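Local coordinates for protein neural cell adhesion molecule 1 (Homo sapiens, PDB 2HAZ) that probably mediates adhesion between neural cells, its first fibronectin type III repeat carrying a helix critical for polysialylation of its N-glycans, at residues Glu30-Gly34 with Val35-Lys39. Numbering follows the deposited sequence.
Sequences EATGG and VPILK
Ile37 reaches back across the turn with the end of its side chain, laying CD1 over the backbone of Thr32, 3.9 Å from Thr32 CA, with Thr32 CG2 alongside at 4.2 Å from the same CD1. It gets there because CG1 stands beside its own backbone N (chi1 -47°), and the second torsion then folds CD1 in toward the loop. Thr32 meets the other limb at its branch point: CB sits 3.3 Å from Val35 O. Its hydroxyl turns toward Gly34, where OG1 accepts a weak hydrogen bond from Gly34 N (3.3 Å, 149° at the hydrogen). All this belongs to the loop joining strands 22-27 and 39-46, a crossing between the two sheets of the fibronectin type III sandwich. Gly33 and Gly34 make the bend with positive phi angles. Thr32 O and Val35 O, two acceptors, come within 3.1 Å; Asn87 ND2 donates to the Val35 carbonyl. The CB of Val35 points away from the preceding residues, though it still touches Gly34 C, and the side chain packs on Met4 and Lys89. Ile37 packs as well on Pro7 and Ala85. Just beyond, the backbones of Leu38 and Lys39 both pair with Leu86, a classic beta bulge where the loop enters strand 39-46.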
loop_
_atom_site.group_PDB
_atom_site.type_symbol
_atom_site.label_atom_id
_atom_site.label_comp_id
_atom_site.label_asym_id
_atom_site.label_seq_id
_atom_site.Cartn_x
_atom_site.Cartn_y
_atom_site.Cartn_z
ATOM N N GLU A 30 -11.019 4.931 -6.812
ATOM C CA GLU A 30 -12.063 5.726 -7.470
ATOM C C GLU A 30 -13.432 5.242 -6.996
ATOM O O GLU A 30 -14.332 6.039 -6.706
ATOM C CB GLU A 30 -11.964 5.625 -8.993
ATOM C CG GLU A 30 -10.739 6.294 -9.589
ATOM C CD GLU A 30 -10.883 7.803 -9.725
ATOM O OE1 GLU A 30 -10.068 8.527 -9.112
ATOM O OE2 GLU A 30 -11.800 8.264 -10.453
ATOM N N ALA A 31 -13.571 3.922 -6.900
ATOM C CA ALA A 31 -14.800 3.309 -6.423
ATOM C C ALA A 31 -14.559 2.520 -5.144
ATOM O O ALA A 31 -13.646 1.695 -5.066
ATOM C CB ALA A 31 -15.396 2.412 -7.493
ATOM N N THR A 32 -15.393 2.787 -4.151
ATOM C CA THR A 32 -15.435 2.005 -2.925
ATOM C C THR A 32 -15.974 0.600 -3.207
ATOM O O THR A 32 -15.820 -0.306 -2.390
ATOM C CB THR A 32 -16.316 2.693 -1.866
ATOM O OG1 THR A 32 -17.629 2.933 -2.404
ATOM C CG2 THR A 32 -15.699 4.017 -1.426
ATOM N N GLY A 33 -16.584 0.427 -4.380
ATOM C CA GLY A 33 -17.284 -0.814 -4.724
ATOM C C GLY A 33 -18.760 -0.774 -4.357
ATOM O O GLY A 33 -19.573 -1.559 -4.879
ATOM N N GLY A 34 -19.111 0.135 -3.449
ATOM C CA GLY A 34 -20.508 0.311 -3.054
ATOM C C GLY A 34 -20.672 0.426 -1.554
ATOM O O GLY A 34 -21.664 0.992 -1.073
ATOM N N VAL A 35 -19.693 -0.110 -0.823
ATOM C CA VAL A 35 -19.595 0.020 0.639
ATOM C C VAL A 35 -18.203 0.560 1.014
ATOM O O VAL A 35 -17.246 0.325 0.272
ATOM C CB VAL A 35 -19.880 -1.326 1.385
ATOM C CG1 VAL A 35 -21.356 -1.719 1.265
ATOM C CG2 VAL A 35 -18.971 -2.444 0.890
ATOM N N PRO A 36 -18.097 1.283 2.157
ATOM C CA PRO A 36 -16.927 2.069 2.607
ATOM C C PRO A 36 -15.606 1.317 2.836
ATOM O O PRO A 36 -15.600 0.218 3.378
ATOM C CB PRO A 36 -17.395 2.643 3.959
ATOM C CG PRO A 36 -18.492 1.706 4.402
ATOM C CD PRO A 36 -19.203 1.380 3.128
ATOM N N ILE A 37 -14.494 1.955 2.483
ATOM C CA ILE A 37 -13.157 1.419 2.798
ATOM C C ILE A 37 -12.901 1.337 4.303
ATOM O O ILE A 37 -13.091 2.316 5.034
ATOM C CB ILE A 37 -12.025 2.247 2.132
ATOM C CG1 ILE A 37 -12.338 2.529 0.659
ATOM C CG2 ILE A 37 -10.668 1.567 2.339
ATOM C CD1 ILE A 37 -12.693 1.331 -0.167
ATOM N N LEU A 38 -12.443 0.176 4.754
ATOM C CA LEU A 38 -12.243 -0.105 6.176
ATOM C C LEU A 38 -10.773 -0.082 6.606
ATOM O O LEU A 38 -10.431 0.385 7.693
ATOM C CB LEU A 38 -12.822 -1.473 6.525
ATOM C CG LEU A 38 -14.284 -1.845 6.265
ATOM C CD1 LEU A 38 -14.521 -3.276 6.715
ATOM C CD2 LEU A 38 -15.187 -0.895 6.999
ATOM N N LYS A 39 -9.920 -0.647 5.757
ATOM C CA LYS A 39 -8.487 -0.744 6.016
ATOM C C LYS A 39 -7.765 -0.706 4.691
ATOM O O LYS A 39 -8.368 -0.940 3.638
ATOM C CB LYS A 39 -8.141 -2.073 6.701
ATOM C CG LYS A 39 -8.591 -2.213 8.139
ATOM C CD LYS A 39 -7.956 -3.446 8.767
ATOM C CE LYS A 39 -8.467 -3.721 10.188
ATOM N NZ LYS A 39 -8.467 -2.520 11.073
#